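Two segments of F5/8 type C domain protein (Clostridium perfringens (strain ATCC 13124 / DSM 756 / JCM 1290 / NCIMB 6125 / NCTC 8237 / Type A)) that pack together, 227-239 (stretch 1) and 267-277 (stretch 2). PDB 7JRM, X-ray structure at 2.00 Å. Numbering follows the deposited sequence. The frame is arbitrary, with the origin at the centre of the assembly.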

# COMPACT_ATOMS: atom_id res chain seq x y z
N ALA A 227 -7.00 9.26 -17.18
CA ALA A 227 -5.73 8.95 -16.54
C ALA A 227 -4.71 8.46 -17.56
O ALA A 227 -5.04 7.75 -18.51
N GLU A 228 -3.46 8.86 -17.35
CA GLU A 228 -2.35 8.41 -18.18
C GLU A 228 -1.76 7.09 -17.68
O GLU A 228 -0.67 6.70 -18.12
N TYR A 229 -2.45 6.41 -16.76
CA TYR A 229 -2.01 5.14 -16.22
C TYR A 229 -3.21 4.22 -16.11
O TYR A 229 -4.37 4.65 -16.20
N ASP A 230 -2.94 2.93 -15.91
CA ASP A 230 -3.98 1.94 -15.67
C ASP A 230 -3.46 0.96 -14.63
O ASP A 230 -2.42 0.34 -14.82
N ALA A 231 -4.20 0.83 -13.52
CA ALA A 231 -3.81 -0.04 -12.42
C ALA A 231 -4.59 -1.35 -12.40
O ALA A 231 -4.46 -2.11 -11.44
N SER A 232 -5.37 -1.62 -13.45
CA SER A 232 -6.21 -2.82 -13.45
C SER A 232 -5.37 -4.09 -13.50
O SER A 232 -5.67 -5.07 -12.80
N GLU A 233 -4.32 -4.10 -14.33
CA GLU A 233 -3.49 -5.29 -14.44
C GLU A 233 -2.68 -5.53 -13.17
O GLU A 233 -2.54 -6.67 -12.72
N LEU A 234 -2.14 -4.46 -12.58
CA LEU A 234 -1.40 -4.61 -11.33
C LEU A 234 -2.32 -5.02 -10.19
O LEU A 234 -1.95 -5.85 -9.35
N ASN A 235 -3.53 -4.45 -10.15
CA ASN A 235 -4.50 -4.86 -9.14
C ASN A 235 -4.86 -6.34 -9.30
O ASN A 235 -5.04 -7.05 -8.30
N LYS A 236 -4.97 -6.81 -10.54
CA LYS A 236 -5.30 -8.21 -10.78
C LYS A 236 -4.19 -9.14 -10.29
O LYS A 236 -4.46 -10.18 -9.68
N ALA A 237 -2.93 -8.77 -10.55
CA ALA A 237 -1.81 -9.61 -10.12
C ALA A 237 -1.64 -9.61 -8.61
O ALA A 237 -1.26 -10.63 -8.03
N ILE A 238 -1.92 -8.48 -7.96
CA ILE A 238 -1.77 -8.40 -6.51
C ILE A 238 -2.82 -9.26 -5.82
O ILE A 238 -2.52 -10.02 -4.89
N GLU A 239 -4.08 -9.15 -6.26
CA GLU A 239 -5.15 -9.92 -5.63
C GLU A 239 -4.92 -11.42 -5.77
O GLU A 239 -5.18 -12.18 -4.83
N ALA A 267 3.01 1.06 -5.65
CA ALA A 267 2.84 1.56 -7.01
C ALA A 267 1.40 1.98 -7.28
O ALA A 267 1.17 2.93 -8.04
N LEU A 268 0.43 1.30 -6.66
CA LEU A 268 -0.97 1.70 -6.83
C LEU A 268 -1.21 3.11 -6.29
O LEU A 268 -1.93 3.90 -6.91
N LEU A 269 -0.60 3.44 -5.15
CA LEU A 269 -0.78 4.76 -4.56
C LEU A 269 -0.05 5.84 -5.35
O LEU A 269 -0.45 7.01 -5.31
N SER A 270 1.01 5.47 -6.06
CA SER A 270 1.79 6.46 -6.80
C SER A 270 1.00 7.02 -7.98
O SER A 270 1.25 8.16 -8.39
N LYS A 271 0.06 6.25 -8.52
CA LYS A 271 -0.71 6.65 -9.71
C LYS A 271 0.22 7.02 -10.87
O LYS A 271 -0.11 7.88 -11.70
N ASP A 272 1.38 6.39 -10.92
CA ASP A 272 2.39 6.64 -11.94
C ASP A 272 2.46 5.43 -12.87
O ASP A 272 2.54 4.29 -12.40
N LYS A 273 2.44 5.69 -14.18
CA LYS A 273 2.34 4.61 -15.15
C LYS A 273 3.54 3.68 -15.08
O LYS A 273 3.39 2.45 -15.00
N GLU A 274 4.75 4.24 -15.11
CA GLU A 274 5.95 3.40 -15.16
C GLU A 274 6.22 2.73 -13.82
O GLU A 274 6.74 1.61 -13.78
N THR A 275 5.88 3.38 -12.71
CA THR A 275 6.00 2.74 -11.40
C THR A 275 5.09 1.52 -11.31
O THR A 275 5.48 0.48 -10.76
N ILE A 276 3.87 1.63 -11.85
CA ILE A 276 2.94 0.51 -11.82
C ILE A 276 3.42 -0.61 -12.72
O ILE A 276 3.41 -1.79 -12.35
N ASN A 277 3.87 -0.26 -13.93
CA ASN A 277 4.32 -1.28 -14.88
C ASN A 277 5.56 -2.00 -14.36
O ASN A 277 5.69 -3.22 -14.53

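The two stretches meet through an apolar contact, burying 546 Å² in total, in which side chains from a loop and the helix after it pack against two helices and their connecting turn without a direct hydrogen bond between them. Leu-234 (chi1 t, chi2 p) points toward stretch 2, and its CD2 methyl lies among three side chains, 3.8 Å from Ala-267 CB, 3.7 Å from Leu-268 CD2 and 3.7 Å from Ile-276 CG2. Leu-268 leaves its backbone sideways, but its m,t rotamer brings the branch tip nearer to stretch 1. There its CD2 meets Ala-231 CB at 3.7 Å, while its CD1 lies 3.8 Å from Ile-238 CD1 and 3.6 Å from Asn-235 OD1. Ile-276, also m,t, points directly across, and its CD1 reaches Tyr-229 CD2 at 3.6 Å.

Tyr-229, with chi1 p, is the residue of stretch 1 most covered by the partner. Its backbone comes close as well, the CA atoms of Tyr-229 and Lys-273 being 4.5 Å apart, so that Tyr-229 CB packs 3.8 Å from Lys-273 CA. Lys-271, which leaves the helix with positive phi, places its CB 4.1 Å from the Tyr-229 ring centroid in an off-centre CH-pi contact. Its chain then runs past the phenol, with CE 3.3 Å from Tyr-229 OH, and NZ finds its hydrogen-bonding partner elsewhere in the structure.

Polar groups mainly serve their own stretch. Asp-230, whose CB points away, accepts at OD1 from Ser-232 N (3.1 Å) and Ser-232 OG (2.9 Å). Asp-272 caps the following helix through OD2, which accepts from Thr-275 N at 2.9 Å and from Thr-275 OG1 at a very short 2.4 Å. Water 1 bridges the stretches, accepting from Asp-230 N at 2.9 Å and donating weakly to Asn-277 OD1 at 3.3 Å.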

# COMPACT_ATOMS: atom_id res chain seq x y z
CB ALA A 227 -5.93 7.90 -15.44
CB GLU A 228 -1.26 9.48 -18.24
CG GLU A 228 -1.60 10.65 -19.15
CD GLU A 228 -0.50 11.69 -19.20
OE1 GLU A 228 -0.16 12.25 -18.14
OE2 GLU A 228 0.02 11.94 -20.31
CB TYR A 229 -1.34 5.31 -14.85
CG TYR A 229 -2.31 5.73 -13.76
CD1 TYR A 229 -2.67 7.06 -13.60
CD2 TYR A 229 -2.87 4.79 -12.90
CE1 TYR A 229 -3.56 7.45 -12.62
CE2 TYR A 229 -3.75 5.17 -11.91
CZ TYR A 229 -4.09 6.50 -11.78
OH TYR A 229 -4.98 6.88 -10.79
CB ASP A 230 -4.37 1.20 -16.95
CG ASP A 230 -5.77 0.62 -16.88
OD1 ASP A 230 -6.23 0.31 -15.76
OD2 ASP A 230 -6.41 0.46 -17.94
CB ALA A 231 -3.99 0.70 -11.09
CB SER A 232 -7.19 -2.77 -14.62
OG SER A 232 -7.99 -1.60 -14.57
CB GLU A 233 -2.56 -5.18 -15.65
CG GLU A 233 -3.27 -5.34 -16.99
CD GLU A 233 -3.85 -6.72 -17.18
OE1 GLU A 233 -3.07 -7.69 -17.30
OE2 GLU A 233 -5.09 -6.85 -17.20
CB LEU A 234 -0.66 -3.31 -10.99
CG LEU A 234 0.16 -3.35 -9.70
CD1 LEU A 234 1.20 -4.47 -9.78
CD2 LEU A 234 0.83 -2.01 -9.43
CB ASN A 235 -5.76 -4.00 -9.24
CG ASN A 235 -5.90 -3.03 -8.09
OD1 ASN A 235 -5.69 -3.39 -6.93
ND2 ASN A 235 -6.24 -1.78 -8.40
CB LYS A 236 -5.57 -8.43 -12.27
CG LYS A 236 -6.13 -9.80 -12.61
CD LYS A 236 -6.41 -9.91 -14.10
CE LYS A 236 -6.56 -11.36 -14.53
NZ LYS A 236 -5.26 -12.09 -14.48
CB ALA A 237 -0.52 -9.16 -10.81
CB ILE A 238 -1.84 -6.94 -6.04
CG1 ILE A 238 -0.55 -6.19 -6.39
CG2 ILE A 238 -2.10 -6.86 -4.54
CD1 ILE A 238 -0.61 -4.71 -6.12
CB GLU A 239 -6.50 -9.52 -6.24
CG GLU A 239 -6.95 -8.11 -5.90
CD GLU A 239 -6.75 -7.76 -4.44
OE1 GLU A 239 -7.24 -8.52 -3.57
OE2 GLU A 239 -6.10 -6.73 -4.16
CB ALA A 267 3.27 0.50 -8.02
CB LEU A 268 -1.89 0.70 -6.13
CG LEU A 268 -1.94 -0.73 -6.67
CD1 LEU A 268 -2.82 -1.60 -5.79
CD2 LEU A 268 -2.42 -0.75 -8.11
CB LEU A 269 -0.31 4.76 -3.11
CG LEU A 269 -1.08 3.88 -2.13
CD1 LEU A 269 -0.51 4.03 -0.72
CD2 LEU A 269 -2.56 4.21 -2.15
CB SER A 270 3.10 5.85 -7.29
OG SER A 270 2.88 4.94 -8.35
CB LYS A 271 -1.67 7.80 -9.39
CG LYS A 271 -2.74 7.43 -8.37
CD LYS A 271 -3.43 8.67 -7.81
CE LYS A 271 -4.20 9.41 -8.89
NZ LYS A 271 -5.18 10.36 -8.31
CB ASP A 272 3.75 6.91 -11.31
CG ASP A 272 4.84 7.13 -12.34
OD1 ASP A 272 4.77 8.13 -13.09
OD2 ASP A 272 5.77 6.30 -12.40
CB LYS A 273 2.19 5.18 -16.56
CG LYS A 273 2.19 4.14 -17.66
CD LYS A 273 2.90 4.65 -18.90
CE LYS A 273 2.18 4.22 -20.16
NZ LYS A 273 2.87 4.70 -21.39
CB GLU A 274 7.16 4.22 -15.60
CG GLU A 274 7.05 4.80 -17.01
CD GLU A 274 6.84 3.74 -18.09
OE1 GLU A 274 7.13 2.55 -17.85
OE2 GLU A 274 6.39 4.11 -19.19
CB THR A 275 5.68 3.74 -10.29
OG1 THR A 275 6.41 4.95 -10.50
CG2 THR A 275 6.06 3.16 -8.93
CB ILE A 276 1.53 0.99 -12.21
CG1 ILE A 276 0.90 1.78 -11.06
CG2 ILE A 276 0.65 -0.19 -12.61
CD1 ILE A 276 -0.22 2.71 -11.50
CB ASN A 277 4.61 -0.63 -16.24
CG ASN A 277 3.35 -0.17 -16.94
OD1 ASN A 277 2.23 -0.48 -16.51
ND2 ASN A 277 3.52 0.57 -18.03
O HOH W 1 -0.36 1.53 -15.91